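Local coordinates for DNA repair and telomere maintenance protein nbs1 (Schizosaccharomyces pombe, PDB 3HUF) that acts in the MRN complex in DNA double-strand break repair and telomere maintenance, its N-terminal FHA and BRCT domains recognising phosphorylated proteins such as Ctp1, at residues Met1-Gly13 with Cys105-Cys117. Sequence-based numbering, arbitrary orientation.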
ATOM      1  N   MET A   1       7.958  -1.951  -1.340  1.00 40.00           N
ATOM      2  CA  MET A   1       9.215  -1.811  -2.122  1.00 39.98           C
ATOM      3  C   MET A   1      10.357  -2.475  -1.361  1.00 38.77           C
ATOM      4  O   MET A   1      10.236  -2.721  -0.160  1.00 37.04           O
ATOM      5  CB  MET A   1       9.507  -0.332  -2.368  1.00 40.98           C
ATOM      6  CG  MET A   1       8.496   0.338  -3.322  1.00 44.26           C
ATOM      7  SD  MET A   1       9.251   1.854  -3.860  1.00 52.32           S
ATOM      8  CE  MET A   1      10.821   1.079  -4.063  1.00 54.60           C
ATOM      9  N   TRP A   2      11.439  -2.774  -2.067  1.00 37.72           N
ATOM     10  CA  TRP A   2      12.603  -3.437  -1.477  1.00 38.60           C
ATOM     11  C   TRP A   2      13.559  -2.382  -0.952  1.00 38.36           C
ATOM     12  O   TRP A   2      13.773  -1.358  -1.596  1.00 37.80           O
ATOM     13  CB  TRP A   2      13.340  -4.311  -2.513  1.00 38.32           C
ATOM     14  CG  TRP A   2      12.781  -5.702  -2.656  1.00 37.97           C
ATOM     15  CD1 TRP A   2      12.073  -6.215  -3.721  1.00 36.38           C
ATOM     16  CD2 TRP A   2      12.863  -6.744  -1.686  1.00 36.00           C
ATOM     17  NE1 TRP A   2      11.715  -7.524  -3.456  1.00 36.20           N
ATOM     18  CE2 TRP A   2      12.191  -7.867  -2.214  1.00 36.01           C
ATOM     19  CE3 TRP A   2      13.459  -6.844  -0.416  1.00 36.53           C
ATOM     20  CZ2 TRP A   2      12.094  -9.080  -1.512  1.00 35.22           C
ATOM     21  CZ3 TRP A   2      13.361  -8.063   0.278  1.00 37.36           C
ATOM     22  CH2 TRP A   2      12.692  -9.151  -0.273  1.00 35.36           C
ATOM     23  N   ILE A   3      14.120  -2.653   0.224  1.00 38.92           N
ATOM     24  CA  ILE A   3      15.121  -1.797   0.848  1.00 38.44           C
ATOM     25  C   ILE A   3      16.271  -2.663   1.332  1.00 39.18           C
ATOM     26  O   ILE A   3      16.036  -3.791   1.760  1.00 38.97           O
ATOM     27  CB  ILE A   3      14.545  -1.068   2.060  1.00 38.50           C
ATOM     28  CG1 ILE A   3      13.308  -0.247   1.666  1.00 38.85           C
ATOM     29  CG2 ILE A   3      15.613  -0.199   2.722  1.00 37.81           C
ATOM     30  CD1 ILE A   3      12.053  -0.884   2.233  1.00 44.77           C
ATOM     31  N   ILE A   4      17.509  -2.165   1.223  1.00 39.26           N
ATOM     32  CA  ILE A   4      18.658  -2.810   1.885  1.00 39.94           C
ATOM     33  C   ILE A   4      19.368  -1.891   2.887  1.00 39.71           C
ATOM     34  O   ILE A   4      19.436  -0.687   2.709  1.00 39.06           O
ATOM     35  CB  ILE A   4      19.711  -3.383   0.883  1.00 40.10           C
ATOM     36  CG1 ILE A   4      20.276  -2.280  -0.014  1.00 39.59           C
ATOM     37  CG2 ILE A   4      19.096  -4.507   0.063  1.00 40.04           C
ATOM     38  CD1 ILE A   4      21.521  -2.671  -0.786  1.00 40.24           C
ATOM     39  N   GLU A   5      19.873  -2.489   3.947  1.00 40.32           N
ATOM     40  CA  GLU A   5      20.745  -1.814   4.880  1.00 41.46           C
ATOM     41  C   GLU A   5      21.650  -2.880   5.478  1.00 41.91           C
ATOM     42  O   GLU A   5      21.434  -4.069   5.243  1.00 41.26           O
ATOM     43  CB  GLU A   5      19.950  -1.070   5.969  1.00 41.22           C
ATOM     44  CG  GLU A   5      18.989  -1.934   6.747  1.00 44.21           C
ATOM     45  CD  GLU A   5      18.284  -1.167   7.864  1.00 48.30           C
ATOM     46  OE1 GLU A   5      18.434   0.078   7.931  1.00 51.26           O
ATOM     47  OE2 GLU A   5      17.586  -1.810   8.681  1.00 48.41           O
ATOM     48  N   ALA A   6      22.663  -2.462   6.237  1.00 42.40           N
ATOM     49  CA  ALA A   6      23.591  -3.409   6.850  1.00 43.97           C
ATOM     50  C   ALA A   6      24.086  -2.887   8.178  1.00 45.03           C
ATOM     51  O   ALA A   6      23.955  -1.696   8.475  1.00 45.39           O
ATOM     52  CB  ALA A   6      24.758  -3.663   5.945  1.00 43.82           C
ATOM     53  N   GLU A   7      24.640  -3.796   8.975  1.00 46.42           N
ATOM     54  CA  GLU A   7      25.316  -3.450  10.217  1.00 47.85           C
ATOM     55  C   GLU A   7      26.774  -3.250   9.850  1.00 47.30           C
ATOM     56  O   GLU A   7      27.189  -3.572   8.729  1.00 46.99           O
ATOM     57  CB  GLU A   7      25.172  -4.575  11.249  1.00 48.57           C
ATOM     58  CG  GLU A   7      25.130  -4.103  12.695  1.00 53.34           C
ATOM     59  CD  GLU A   7      23.727  -4.172  13.293  1.00 58.59           C
ATOM     60  OE1 GLU A   7      23.171  -5.295  13.345  1.00 59.35           O
ATOM     61  OE2 GLU A   7      23.197  -3.113  13.722  1.00 59.44           O
ATOM     62  N   GLY A   8      27.562  -2.738  10.786  1.00 47.14           N
ATOM     63  CA  GLY A   8      28.900  -2.278  10.456  1.00 47.06           C
ATOM     64  C   GLY A   8      28.722  -1.116   9.490  1.00 47.30           C
ATOM     65  O   GLY A   8      27.598  -0.599   9.284  1.00 47.63           O
ATOM     66  N   ASP A   9      29.812  -0.715   8.861  1.00 46.59           N
ATOM     67  CA  ASP A   9      29.757   0.449   7.994  1.00 45.91           C
ATOM     68  C   ASP A   9      29.890   0.013   6.536  1.00 44.62           C
ATOM     69  O   ASP A   9      30.341   0.782   5.684  1.00 44.53           O
ATOM     70  CB  ASP A   9      30.887   1.406   8.389  1.00 46.50           C
ATOM     71  CG  ASP A   9      30.452   2.856   8.393  1.00 49.07           C
ATOM     72  OD1 ASP A   9      31.316   3.711   8.101  1.00 51.20           O
ATOM     73  OD2 ASP A   9      29.258   3.146   8.684  1.00 52.17           O
ATOM     74  N   ILE A  10      29.486  -1.224   6.246  1.00 43.06           N
ATOM     75  CA  ILE A  10      29.762  -1.810   4.936  1.00 41.55           C
ATOM     76  C   ILE A  10      28.935  -1.149   3.812  1.00 41.14           C
ATOM     77  O   ILE A  10      29.351  -1.136   2.661  1.00 40.46           O
ATOM     78  CB  ILE A  10      29.686  -3.360   4.953  1.00 41.27           C
ATOM     79  CG1 ILE A  10      28.268  -3.853   5.239  1.00 40.67           C
ATOM     80  CG2 ILE A  10      30.651  -3.937   6.019  1.00 40.56           C
ATOM     81  CD1 ILE A  10      27.939  -5.211   4.624  1.00 39.66           C
ATOM     82  N   LEU A  11      27.796  -0.555   4.175  1.00 40.82           N
ATOM     83  CA  LEU A  11      27.017   0.279   3.246  1.00 40.60           C
ATOM     84  C   LEU A  11      27.095   1.755   3.625  1.00 40.30           C
ATOM     85  O   LEU A  11      26.172   2.529   3.357  1.00 39.83           O
ATOM     86  CB  LEU A  11      25.554  -0.190   3.189  1.00 40.34           C
ATOM     87  CG  LEU A  11      25.254  -1.430   2.348  1.00 40.95           C
ATOM     88  CD1 LEU A  11      23.832  -1.962   2.611  1.00 40.43           C
ATOM     89  CD2 LEU A  11      25.450  -1.115   0.873  1.00 39.52           C
ATOM     90  N   LYS A  12      28.212   2.131   4.250  1.00 40.49           N
ATOM     91  CA  LYS A  12      28.461   3.492   4.738  1.00 40.88           C
ATOM     92  C   LYS A  12      27.430   4.015   5.729  1.00 40.39           C
ATOM     93  O   LYS A  12      27.259   5.224   5.862  1.00 40.40           O
ATOM     94  CB  LYS A  12      28.635   4.478   3.576  1.00 41.20           C
ATOM     95  CG  LYS A  12      29.809   4.148   2.670  1.00 44.32           C
ATOM     96  CD  LYS A  12      29.607   4.721   1.268  1.00 47.29           C
ATOM     97  CE  LYS A  12      30.784   4.378   0.371  1.00 48.67           C
ATOM     98  NZ  LYS A  12      30.263   3.708  -0.856  1.00 48.84           N
ATOM     99  N   GLY A  13      26.746   3.115   6.428  1.00 40.33           N
ATOM    100  CA  GLY A  13      25.717   3.522   7.402  1.00 40.27           C
ATOM    101  C   GLY A  13      24.413   4.002   6.776  1.00 40.41           C
ATOM    102  O   GLY A  13      23.554   4.587   7.458  1.00 40.57           O
ATOM    103  N   CYS A 105      32.300 -11.779   4.747  1.00 42.20           N
ATOM    104  CA  CYS A 105      32.081 -10.537   5.467  1.00 42.82           C
ATOM    105  C   CYS A 105      31.205 -10.800   6.681  1.00 43.29           C
ATOM    106  O   CYS A 105      30.125 -11.357   6.544  1.00 43.53           O
ATOM    107  CB  CYS A 105      31.482  -9.464   4.572  1.00 42.81           C
ATOM    108  SG  CYS A 105      31.123  -7.961   5.470  1.00 42.17           S
ATOM    109  N   PRO A 106      31.694 -10.437   7.885  1.00 44.17           N
ATOM    110  CA  PRO A 106      30.937 -10.727   9.112  1.00 44.51           C
ATOM    111  C   PRO A 106      29.627  -9.930   9.246  1.00 44.73           C
ATOM    112  O   PRO A 106      28.795 -10.264  10.089  1.00 45.40           O
ATOM    113  CB  PRO A 106      31.931 -10.402  10.243  1.00 44.53           C
ATOM    114  CG  PRO A 106      32.935  -9.498   9.643  1.00 44.48           C
ATOM    115  CD  PRO A 106      32.982  -9.772   8.162  1.00 44.01           C
ATOM    116  N   PHE A 107      29.429  -8.923   8.397  1.00 44.34           N
ATOM    117  CA  PHE A 107      28.180  -8.158   8.384  1.00 43.95           C
ATOM    118  C   PHE A 107      27.344  -8.462   7.145  1.00 43.47           C
ATOM    119  O   PHE A 107      27.838  -8.396   6.025  1.00 43.93           O
ATOM    120  CB  PHE A 107      28.477  -6.662   8.464  1.00 43.74           C
ATOM    121  CG  PHE A 107      29.352  -6.285   9.626  1.00 44.80           C
ATOM    122  CD1 PHE A 107      30.703  -6.022   9.438  1.00 45.02           C
ATOM    123  CD2 PHE A 107      28.829  -6.223  10.915  1.00 45.77           C
ATOM    124  CE1 PHE A 107      31.516  -5.693  10.515  1.00 46.60           C
ATOM    125  CE2 PHE A 107      29.632  -5.898  11.994  1.00 45.24           C
ATOM    126  CZ  PHE A 107      30.976  -5.629  11.794  1.00 46.37           C
ATOM    127  N   THR A 108      26.074  -8.790   7.344  1.00 43.13           N
ATOM    128  CA  THR A 108      25.195  -9.130   6.221  1.00 42.36           C
ATOM    129  C   THR A 108      24.457  -7.913   5.665  1.00 41.95           C
ATOM    130  O   THR A 108      24.155  -6.956   6.396  1.00 41.46           O
ATOM    131  CB  THR A 108      24.180 -10.215   6.602  1.00 42.80           C
ATOM    132  OG1 THR A 108      23.432  -9.805   7.763  1.00 42.43           O
ATOM    133  CG2 THR A 108      24.908 -11.528   6.905  1.00 43.31           C
ATOM    134  N   ILE A 109      24.196  -7.945   4.363  1.00 41.10           N
ATOM    135  CA  ILE A 109      23.289  -7.001   3.750  1.00 40.47           C
ATOM    136  C   ILE A 109      21.883  -7.497   4.024  1.00 40.83           C
ATOM    137  O   ILE A 109      21.518  -8.602   3.615  1.00 41.10           O
ATOM    138  CB  ILE A 109      23.498  -6.933   2.239  1.00 40.64           C
ATOM    139  CG1 ILE A 109      24.866  -6.326   1.930  1.00 40.37           C
ATOM    140  CG2 ILE A 109      22.379  -6.119   1.557  1.00 38.81           C
ATOM    141  CD1 ILE A 109      25.248  -6.585   0.505  1.00 41.82           C
ATOM    142  N   ASN A 110      21.103  -6.685   4.725  1.00 40.58           N
ATOM    143  CA  ASN A 110      19.748  -7.054   5.092  1.00 41.21           C
ATOM    144  C   ASN A 110      18.715  -6.389   4.180  1.00 40.46           C
ATOM    145  O   ASN A 110      18.506  -5.157   4.243  1.00 40.47           O
ATOM    146  CB  ASN A 110      19.506  -6.725   6.564  1.00 42.15           C
ATOM    147  CG  ASN A 110      20.621  -7.257   7.463  1.00 45.46           C
ATOM    148  OD1 ASN A 110      21.005  -8.428   7.368  1.00 48.95           O
ATOM    149  ND2 ASN A 110      21.144  -6.402   8.338  1.00 48.75           N
ATOM    150  N   ALA A 111      18.088  -7.210   3.332  1.00 39.27           N
ATOM    151  CA  ALA A 111      17.030  -6.769   2.425  1.00 38.89           C
ATOM    152  C   ALA A 111      15.671  -7.108   3.030  1.00 38.90           C
ATOM    153  O   ALA A 111      15.465  -8.206   3.555  1.00 39.05           O
ATOM    154  CB  ALA A 111      17.186  -7.413   1.025  1.00 38.48           C
ATOM    155  N   TYR A 112      14.770  -6.134   3.017  1.00 38.05           N
ATOM    156  CA  TYR A 112      13.434  -6.317   3.542  1.00 38.48           C
ATOM    157  C   TYR A 112      12.437  -5.584   2.667  1.00 38.37           C
ATOM    158  O   TYR A 112      12.741  -4.565   2.059  1.00 36.53           O
ATOM    159  CB  TYR A 112      13.283  -5.879   4.999  1.00 38.67           C
ATOM    160  CG  TYR A 112      13.847  -4.512   5.309  1.00 42.73           C
ATOM    161  CD1 TYR A 112      13.011  -3.379   5.349  1.00 45.47           C
ATOM    162  CD2 TYR A 112      15.211  -4.337   5.545  1.00 43.12           C
ATOM    163  CE1 TYR A 112      13.522  -2.100   5.623  1.00 46.83           C
ATOM    164  CE2 TYR A 112      15.736  -3.060   5.803  1.00 47.70           C
ATOM    165  CZ  TYR A 112      14.880  -1.950   5.855  1.00 47.79           C
ATOM    166  OH  TYR A 112      15.397  -0.697   6.128  1.00 50.95           O
ATOM    167  N   TRP A 113      11.243  -6.146   2.608  1.00 38.76           N
ATOM    168  CA  TRP A 113      10.182  -5.590   1.802  1.00 39.19           C
ATOM    169  C   TRP A 113       9.326  -4.712   2.701  1.00 39.35           C
ATOM    170  O   TRP A 113       8.918  -5.149   3.778  1.00 40.05           O
ATOM    171  CB  TRP A 113       9.361  -6.751   1.216  1.00 38.27           C
ATOM    172  CG  TRP A 113       8.143  -6.336   0.448  1.00 38.35           C
ATOM    173  CD1 TRP A 113       6.844  -6.354   0.884  1.00 36.07           C
ATOM    174  CD2 TRP A 113       8.110  -5.872  -0.906  1.00 36.90           C
ATOM    175  NE1 TRP A 113       6.009  -5.907  -0.115  1.00 37.60           N
ATOM    176  CE2 TRP A 113       6.755  -5.625  -1.231  1.00 37.59           C
ATOM    177  CE3 TRP A 113       9.093  -5.650  -1.879  1.00 35.25           C
ATOM    178  CZ2 TRP A 113       6.356  -5.166  -2.493  1.00 37.63           C
ATOM    179  CZ3 TRP A 113       8.698  -5.170  -3.140  1.00 35.54           C
ATOM    180  CH2 TRP A 113       7.337  -4.938  -3.435  1.00 35.09           C
ATOM    181  N   ARG A 114       9.086  -3.478   2.274  1.00 38.23           N
ATOM    182  CA  ARG A 114       8.106  -2.622   2.918  1.00 39.35           C
ATOM    183  C   ARG A 114       6.825  -2.686   2.084  1.00 39.58           C
ATOM    184  O   ARG A 114       6.884  -2.510   0.872  1.00 38.88           O
ATOM    185  CB  ARG A 114       8.621  -1.173   2.972  1.00 39.02           C
ATOM    186  CG  ARG A 114       7.762  -0.200   3.798  1.00 41.62           C
ATOM    187  CD  ARG A 114       8.490   1.173   4.108  1.00 41.78           C
ATOM    188  NE  ARG A 114       9.640   1.087   5.025  1.00 42.01           N
ATOM    189  CZ  ARG A 114       9.549   0.896   6.343  1.00 46.29           C
ATOM    190  NH1 ARG A 114       8.354   0.739   6.922  1.00 45.57           N
ATOM    191  NH2 ARG A 114      10.655   0.838   7.090  1.00 45.22           N
ATOM    192  N   SER A 115       5.687  -2.930   2.738  1.00 39.48           N
ATOM    193  CA  SER A 115       4.374  -2.975   2.079  1.00 40.25           C
ATOM    194  C   SER A 115       4.012  -1.665   1.429  1.00 40.23           C
ATOM    195  O   SER A 115       4.108  -0.605   2.045  1.00 40.54           O
ATOM    196  CB  SER A 115       3.276  -3.305   3.090  1.00 40.43           C
ATOM    197  OG  SER A 115       3.381  -4.644   3.509  1.00 42.91           O
ATOM    198  N   MET A 116       3.588  -1.738   0.176  1.00 39.97           N
ATOM    199  CA  MET A 116       3.120  -0.566  -0.540  1.00 39.96           C
ATOM    200  C   MET A 116       2.442  -1.065  -1.793  1.00 40.11           C
ATOM    201  O   MET A 116       3.107  -1.579  -2.705  1.00 39.47           O
ATOM    202  CB  MET A 116       4.266   0.375  -0.896  1.00 40.28           C
ATOM    203  CG  MET A 116       3.797   1.752  -1.316  1.00 42.36           C
ATOM    204  SD  MET A 116       5.154   2.876  -1.715  1.00 49.13           S
ATOM    205  CE  MET A 116       4.172   4.375  -1.853  1.00 46.75           C
ATOM    206  N   CYS A 117       1.113  -0.947  -1.793  1.00 39.95           N
ATOM    207  CA  CYS A 117       0.259  -1.335  -2.908  1.00 39.76           C
ATOM    208  C   CYS A 117      -0.747  -0.222  -3.068  1.00 38.42           C
ATOM    209  O   CYS A 117      -1.391   0.172  -2.100  1.00 37.20           O
ATOM    210  CB  CYS A 117      -0.498  -2.642  -2.624  1.00 39.83           C
ATOM    211  SG  CYS A 117       0.514  -4.136  -2.622  1.00 45.01           S
TER
HETATM  212  O   HOH W   1       5.833  -1.620  -3.150  1.00 27.04           O
HETATM  213  O   HOH W   2      24.357  -6.491   9.014  1.00 59.31           O
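W2 and W113 meet at about a right angle on the packed face of two antiparallel strands, an instructive case of one sheet with two unlike sides. The edge of W113 points into the face of W2, CE3 lying 3.5 Å from W2 CD1, while W113 CB sits over the six-membered ring of W2. A chi1 of 175°, CG trans to the main-chain N, lays one face of the W113 indole over M1 N. W2 is fixed further by C66, whose carbonyl O accepts a hydrogen bond from W2 NE1, and by an edge-to-face contact with the ring of F68; with W2 cut back to an alanine, the W113 edge would probably lose the ring face it meets and the C66 carbonyl its indole donor. Further along the same face, I4 CG2 rests 3.6 Å from A111 CB. These are neighbouring strands of the FHA β-sandwich, its first strand (2-6) paired with its last (109-113), the latter leading on towards the BRCT repeats. Paired backbone bonds join I3 to Y112 and E5 to N110. On the more open face, I3 CB covers the Y112 ring at 4.1 Å from its centroid, and E5 CG comes to the ring's edge; the Y112 hydroxyl is hydrogen-bonded to D194, whose carboxylate also forms a salt bridge with R114. Beyond E5 and N110 a water accepts from E7 N at 2.7 Å and donates to T108 O, and G8 CA makes a CH-pi contact over the exposed F107 ring, 3.9 Å from its centroid.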